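Local coordinates for uncharacterized protein, DUF633, LMOf2365_1472 (Listeria monocytogenes str. 4b F2365, PDB 3GNL), which is of unproven function but probably methylates N1 of an adenine in tRNA, as a Rossmann-like methyltransferase of the tRNA (adenine(22)-N(1))-methyltransferase family, at residues Phe47-Val53 / Gln73-Gly79; Asp92-Gly98 / Val118-Gln124. The contacts are given in a common frame with arbitrary orientation. Residue numbers count along the deposited sequence, not the author numbering.

Interaction 1. Residues Phe47-Val53 / Gln73-Gly79; sequences FAIAGEV and QIDVRKG
Strands 47-52 and 74-78 run parallel; V53, Q73 and G79 are loop residues at their ends. The strand axes come within 4.7 Å and cross at -19°. The register is regular, CA-CA 4.7-5.0 Å: F47 faces Q73, A48 faces I74, and so on to V53 opposite G79. Six backbone hydrogen bonds zigzag across. A48 N donates to Q73 O (3.0 Å); A48 O accepts from D75 N (2.9 Å). A50 N donates to D75 O (2.8 Å); A50 O accepts from R77 N (2.9 Å). E52 N donates to R77 O (2.9 Å); E52 O accepts from G79 N (2.8 Å). F47, I49 and G51 instead bond through their backbones to strand 23-28 and S30. Strand 45-52 is therefore paired on both edges. This is the parallel pairing of a beta-alpha-beta unit, connected through helix 55-67, in a Rossmann-like methyltransferase sheet; 74-78 is one of its two outermost strands. On one face A50 CB lies 4.3 Å from V76 CG2, and A48 CB 4.1 Å from I74 CG1. On the other, R77 (chi1 m, chi2 and chi3 t) reaches back along its own strand. R77 NH2 makes a salt bridge to D75 OD2 at 3.0 Å, while R77 NH1 is held by D89 and the carbonyl of V84. I49 CD1 lies over the guanidinium, 3.7 Å from R77 NH1. The F47 ring (chi1 t) turns its edge to this pair, with CZ 3.4 Å from D75 OD2. K78 NZ pairs with D55. A water donates to V53 O (3.1 Å) and weakly accepts from K78 NZ (3.3 Å).

Interaction 2. Residues Asp92-Gly98 / Val118-Gln124; sequences DTIVIAG and VTKLILQ
The apolar centre is I94, I96, L121 and L123 (all chi1 m, chi2 t), on one face of two parallel strands. I94 CB meets L121 CD2 at 3.8 Å, and I96 CG1 meets L123 CD2 at 3.9 Å. V118 CG2 extends this layer, 3.9 Å from I94 CD1. On the other face V95 CG2 lies 4.2 Å from I122 CD1, both side chains packing on V15 of helix 10-16. Axes of 93-97 and 120-124 are 4.6 Å apart and only 4° from parallel. T93 faces K120, and so on in step to A97 opposite Q124. I94 N donates to K120 O (3.0 Å) and I96 N to I122 O (3.0 Å). I122 N donates to I94 O (2.8 Å) and Q124 N to I96 O (2.9 Å). At the start, D92 O accepts from T119 N (2.8 Å) and weakly from K120 N (3.1 Å). One water joins D92 OD1 and T119 OG1, 2.6 Å from each, while D92 OD2 accepts from R24 N. K120 NZ bonds the Y18 carbonyl and makes a salt bridge to E23, which also accepts from T93 OG1. At the far end G98, at positive phi, donates its N to Q124 O (3.1 Å) and weakly to Q124 OE1 (3.0 Å), which also accepts from R11. This is the crossover pairing of a Rossmann-like beta-alpha-beta unit through helix 101-110. Buried apolar side chains fill the middle, while the waters and polar side-chain bonds lie toward the ends.

Both interactions belong to one seven-stranded mixed sheet, and both are parallel pairs joined by a helix crossover. Interaction 1 closes before interaction 2 opens, and strand 74-78 is followed in the chain by strand 93-99. In the sheet these two are not neighbours. The order is 74-78, 45-52, 23-28, 93-99, 120-125, 154-163, 141-151, so strand 23-28 separates the pairs. Their centres lie 14 Å apart and their nearest atoms about 7 Å apart, without touching. Strand 23-28 bonds to 45-52 on one edge and 93-99 on the other. The resulting 3-2-1-4-5-7-6 order is that of Rossmann-like methyltransferases, consistent with the family assignment.

Interaction 1. Residues Phe47-Val53 / Gln73-Gly79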
loop_
_atom_site.group_PDB
_atom_site.type_symbol
_atom_site.label_atom_id
_atom_site.label_comp_id
_atom_site.label_asym_id
_atom_site.label_seq_id
_atom_site.Cartn_x
_atom_site.Cartn_y
_atom_site.Cartn_z
ATOM N N PHE A 47 2.770 16.436 -13.647
ATOM C CA PHE A 47 4.161 16.061 -13.739
ATOM C C PHE A 47 4.279 14.753 -12.961
ATOM O O PHE A 47 3.573 14.589 -11.957
ATOM C CB PHE A 47 5.058 17.137 -13.134
ATOM C CG PHE A 47 6.478 16.710 -12.983
ATOM C CD1 PHE A 47 7.328 16.655 -14.084
ATOM C CD2 PHE A 47 6.982 16.333 -11.729
ATOM C CE1 PHE A 47 8.669 16.232 -13.924
ATOM C CE2 PHE A 47 8.295 15.917 -11.576
ATOM C CZ PHE A 47 9.153 15.870 -12.662
ATOM N N ALA A 48 5.133 13.836 -13.423
ATOM C CA ALA A 48 5.453 12.625 -12.666
ATOM C C ALA A 48 6.922 12.282 -12.728
ATOM O O ALA A 48 7.557 12.437 -13.774
ATOM C CB ALA A 48 4.664 11.460 -13.177
ATOM N N ILE A 49 7.447 11.763 -11.629
ATOM C CA ILE A 49 8.700 10.992 -11.602
ATOM C C ILE A 49 8.301 9.517 -11.591
ATOM O O ILE A 49 7.456 9.116 -10.772
ATOM C CB ILE A 49 9.506 11.285 -10.328
ATOM C CG1 ILE A 49 9.908 12.784 -10.275
ATOM C CG2 ILE A 49 10.717 10.368 -10.221
ATOM C CD1 ILE A 49 10.416 13.244 -8.875
ATOM N N ALA A 50 8.858 8.734 -12.501
ATOM C CA ALA A 50 8.731 7.284 -12.424
ATOM C C ALA A 50 10.058 6.708 -11.956
ATOM O O ALA A 50 11.049 6.730 -12.699
ATOM C CB ALA A 50 8.309 6.724 -13.759
ATOM N N GLY A 51 10.093 6.201 -10.720
ATOM C CA GLY A 51 11.343 5.653 -10.154
ATOM C C GLY A 51 11.516 4.174 -10.422
ATOM O O GLY A 51 10.562 3.423 -10.421
ATOM N N GLU A 52 12.738 3.714 -10.692
ATOM C CA GLU A 52 13.014 2.304 -10.870
ATOM C C GLU A 52 14.362 2.033 -10.256
ATOM O O GLU A 52 15.205 2.916 -10.253
ATOM C CB GLU A 52 13.032 1.881 -12.350
ATOM C CG GLU A 52 11.765 2.285 -13.116
ATOM C CD GLU A 52 10.585 1.466 -12.733
ATOM O OE1 GLU A 52 10.719 0.488 -11.980
ATOM O OE2 GLU A 52 9.471 1.829 -13.200
ATOM N N VAL A 53 14.568 0.821 -9.721
ATOM C CA VAL A 53 15.852 0.518 -9.089
ATOM C C VAL A 53 16.823 -0.269 -9.979
ATOM O O VAL A 53 18.033 -0.131 -9.818
ATOM C CB VAL A 53 15.671 -0.028 -7.644
ATOM C CG1 VAL A 53 15.027 -1.394 -7.673
ATOM C CG2 VAL A 53 17.012 -0.103 -6.916
ATOM N N GLN A 73 6.595 15.650 -19.640
ATOM C CA GLN A 73 5.862 15.692 -18.356
ATOM C C GLN A 73 6.267 14.621 -17.341
ATOM O O GLN A 73 5.855 14.701 -16.186
ATOM C CB GLN A 73 4.352 15.639 -18.604
ATOM C CG GLN A 73 3.779 17.025 -19.019
ATOM C CD GLN A 73 2.279 17.005 -19.243
ATOM O OE1 GLN A 73 1.809 16.517 -20.273
ATOM N NE2 GLN A 73 1.509 17.568 -18.288
ATOM N N ILE A 74 7.064 13.644 -17.777
ATOM C CA ILE A 74 7.441 12.505 -16.935
ATOM C C ILE A 74 8.917 12.211 -17.033
ATOM O O ILE A 74 9.455 11.968 -18.139
ATOM C CB ILE A 74 6.657 11.243 -17.268
ATOM C CG1 ILE A 74 5.132 11.534 -17.237
ATOM C CG2 ILE A 74 7.069 10.113 -16.329
ATOM C CD1 ILE A 74 4.331 10.396 -17.709
ATOM N N ASP A 75 9.565 12.264 -15.881
ATOM C CA ASP A 75 10.965 11.960 -15.755
ATOM C C ASP A 75 11.061 10.530 -15.253
ATOM O O ASP A 75 10.477 10.181 -14.220
ATOM C CB ASP A 75 11.645 12.861 -14.719
ATOM C CG ASP A 75 11.832 14.326 -15.186
ATOM O OD1 ASP A 75 11.750 14.610 -16.417
ATOM O OD2 ASP A 75 12.078 15.194 -14.300
ATOM N N VAL A 76 11.767 9.697 -15.986
ATOM C CA VAL A 76 12.071 8.360 -15.508
ATOM C C VAL A 76 13.455 8.391 -14.910
ATOM O O VAL A 76 14.427 8.798 -15.566
ATOM C CB VAL A 76 11.964 7.305 -16.612
ATOM C CG1 VAL A 76 12.229 5.882 -16.060
ATOM C CG2 VAL A 76 10.598 7.407 -17.299
ATOM N N ARG A 77 13.547 7.974 -13.652
ATOM C CA ARG A 77 14.793 8.024 -12.928
ATOM C C ARG A 77 15.169 6.696 -12.261
ATOM O O ARG A 77 14.305 5.997 -11.705
ATOM C CB ARG A 77 14.693 9.088 -11.856
ATOM C CG ARG A 77 14.495 10.498 -12.426
ATOM C CD ARG A 77 14.452 11.541 -11.331
ATOM N NE ARG A 77 13.939 12.836 -11.821
ATOM C CZ ARG A 77 13.728 13.906 -11.054
ATOM N NH1 ARG A 77 13.929 13.869 -9.726
ATOM N NH2 ARG A 77 13.261 15.037 -11.594
ATOM N N LYS A 78 16.451 6.347 -12.333
ATOM C CA LYS A 78 17.001 5.175 -11.646
ATOM C C LYS A 78 17.483 5.541 -10.240
ATOM O O LYS A 78 18.272 6.478 -10.056
ATOM C CB LYS A 78 18.124 4.544 -12.466
ATOM C CG LYS A 78 18.732 3.295 -11.805
ATOM C CD LYS A 78 18.819 2.104 -12.755
ATOM C CE LYS A 78 20.010 2.201 -13.710
ATOM N NZ LYS A 78 20.378 0.888 -14.349
ATOM N N GLY A 79 16.995 4.795 -9.248
ATOM C CA GLY A 79 17.351 5.025 -7.868
ATOM C C GLY A 79 16.639 4.050 -6.946
ATOM O O GLY A 79 15.585 3.477 -7.299
HETATM O O HOH W 1 20.471 -0.934 -11.633
#

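Interaction 2. Residues Asp92-Gly98 / Val118-Gln124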
loop_
_atom_site.group_PDB
_atom_site.type_symbol
_atom_site.label_atom_id
_atom_site.label_comp_id
_atom_site.label_asym_id
_atom_site.label_seq_id
_atom_site.Cartn_x
_atom_site.Cartn_y
_atom_site.Cartn_z
ATOM N N ASP A 92 3.876 16.558 -4.725
ATOM C CA ASP A 92 2.681 16.665 -3.889
ATOM C C ASP A 92 2.241 15.291 -3.367
ATOM O O ASP A 92 1.803 15.167 -2.201
ATOM C CB ASP A 92 1.504 17.280 -4.651
ATOM C CG ASP A 92 1.829 18.668 -5.187
ATOM O OD1 ASP A 92 2.127 19.523 -4.331
ATOM O OD2 ASP A 92 1.805 18.860 -6.425
ATOM N N THR A 93 2.374 14.289 -4.231
ATOM C CA THR A 93 1.836 12.949 -3.978
ATOM C C THR A 93 2.891 11.891 -4.278
ATOM O O THR A 93 3.501 11.928 -5.336
ATOM C CB THR A 93 0.611 12.745 -4.818
ATOM O OG1 THR A 93 -0.346 13.733 -4.441
ATOM C CG2 THR A 93 0.000 11.361 -4.544
ATOM N N ILE A 94 3.071 10.898 -3.394
ATOM C CA ILE A 94 3.946 9.772 -3.699
ATOM C C ILE A 94 3.115 8.496 -3.714
ATOM O O ILE A 94 2.284 8.302 -2.793
ATOM C CB ILE A 94 5.074 9.589 -2.668
ATOM C CG1 ILE A 94 5.965 10.850 -2.546
ATOM C CG2 ILE A 94 5.931 8.346 -3.006
ATOM C CD1 ILE A 94 7.014 10.727 -1.475
ATOM N N VAL A 95 3.290 7.710 -4.794
ATOM C CA VAL A 95 2.648 6.392 -4.952
ATOM C C VAL A 95 3.691 5.330 -4.743
ATOM O O VAL A 95 4.757 5.409 -5.318
ATOM C CB VAL A 95 2.066 6.222 -6.369
ATOM C CG1 VAL A 95 1.425 4.864 -6.600
ATOM C CG2 VAL A 95 1.064 7.334 -6.692
ATOM N N ILE A 96 3.410 4.348 -3.872
ATOM C CA ILE A 96 4.309 3.170 -3.734
ATOM C C ILE A 96 3.377 1.954 -3.738
ATOM O O ILE A 96 2.630 1.740 -2.756
ATOM C CB ILE A 96 5.181 3.198 -2.430
ATOM C CG1 ILE A 96 5.766 4.605 -2.203
ATOM C CG2 ILE A 96 6.304 2.130 -2.520
ATOM C CD1 ILE A 96 6.535 4.750 -0.909
ATOM N N ALA A 97 3.416 1.199 -4.833
ATOM C CA ALA A 97 2.507 0.061 -5.061
ATOM C C ALA A 97 3.301 -1.188 -5.436
ATOM O O ALA A 97 4.428 -1.087 -5.893
ATOM C CB ALA A 97 1.496 0.405 -6.164
ATOM N N GLY A 98 2.697 -2.357 -5.195
ATOM C CA GLY A 98 3.222 -3.625 -5.707
ATOM C C GLY A 98 4.466 -4.112 -5.005
ATOM O O GLY A 98 5.299 -4.757 -5.615
ATOM N N VAL A 118 5.500 16.944 0.856
ATOM C CA VAL A 118 4.531 15.971 0.311
ATOM C C VAL A 118 3.234 15.972 1.133
ATOM O O VAL A 118 3.295 15.954 2.381
ATOM C CB VAL A 118 5.146 14.547 0.262
ATOM C CG1 VAL A 118 4.113 13.540 -0.218
ATOM C CG2 VAL A 118 6.365 14.530 -0.656
ATOM N N THR A 119 2.086 15.992 0.464
ATOM C CA THR A 119 0.790 16.082 1.163
ATOM C C THR A 119 -0.129 14.841 1.003
ATOM O O THR A 119 -1.257 14.783 1.538
ATOM C CB THR A 119 0.006 17.346 0.747
ATOM O OG1 THR A 119 -0.080 17.419 -0.685
ATOM C CG2 THR A 119 0.699 18.626 1.266
ATOM N N LYS A 120 0.330 13.866 0.219
ATOM C CA LYS A 120 -0.491 12.677 -0.010
ATOM C C LYS A 120 0.404 11.497 -0.300
ATOM O O LYS A 120 1.357 11.601 -1.085
ATOM C CB LYS A 120 -1.508 12.906 -1.115
ATOM C CG LYS A 120 -2.477 11.726 -1.392
ATOM C CD LYS A 120 -3.782 12.092 -2.106
ATOM C CE LYS A 120 -3.514 12.821 -3.427
ATOM N NZ LYS A 120 -4.843 13.125 -3.968
ATOM N N LEU A 121 0.141 10.361 0.363
ATOM C CA LEU A 121 0.793 9.090 0.002
ATOM C C LEU A 121 -0.322 8.158 -0.402
ATOM O O LEU A 121 -1.368 8.089 0.249
ATOM C CB LEU A 121 1.565 8.437 1.173
ATOM C CG LEU A 121 2.624 9.257 1.891
ATOM C CD1 LEU A 121 3.151 8.576 3.190
ATOM C CD2 LEU A 121 3.769 9.524 0.928
ATOM N N ILE A 122 -0.095 7.433 -1.494
ATOM C CA ILE A 122 -1.027 6.379 -1.914
ATOM C C ILE A 122 -0.229 5.067 -1.930
ATOM O O ILE A 122 0.739 4.902 -2.735
ATOM C CB ILE A 122 -1.581 6.619 -3.307
ATOM C CG1 ILE A 122 -2.318 7.972 -3.355
ATOM C CG2 ILE A 122 -2.542 5.494 -3.654
ATOM C CD1 ILE A 122 -2.518 8.519 -4.801
ATOM N N LEU A 123 -0.535 4.168 -0.982
ATOM C CA LEU A 123 0.356 2.999 -0.797
ATOM C C LEU A 123 -0.470 1.746 -1.052
ATOM O O LEU A 123 -1.639 1.653 -0.648
ATOM C CB LEU A 123 0.907 2.973 0.642
ATOM C CG LEU A 123 1.544 4.258 1.118
ATOM C CD1 LEU A 123 2.023 4.014 2.569
ATOM C CD2 LEU A 123 2.688 4.693 0.183
ATOM N N GLN A 124 0.143 0.781 -1.746
ATOM C CA GLN A 124 -0.564 -0.457 -2.044
ATOM C C GLN A 124 0.392 -1.598 -1.709
ATOM O O GLN A 124 1.127 -2.044 -2.561
ATOM C CB GLN A 124 -1.046 -0.470 -3.490
ATOM C CG GLN A 124 -1.915 -1.716 -3.830
ATOM C CD GLN A 124 -1.060 -2.884 -4.253
ATOM O OE1 GLN A 124 -0.304 -2.764 -5.198
ATOM N NE2 GLN A 124 -1.143 -4.005 -3.518
HETATM O O HOH W 2 1.573 19.156 -1.772
HETATM O O HOH W 3 -1.222 15.906 -2.925
#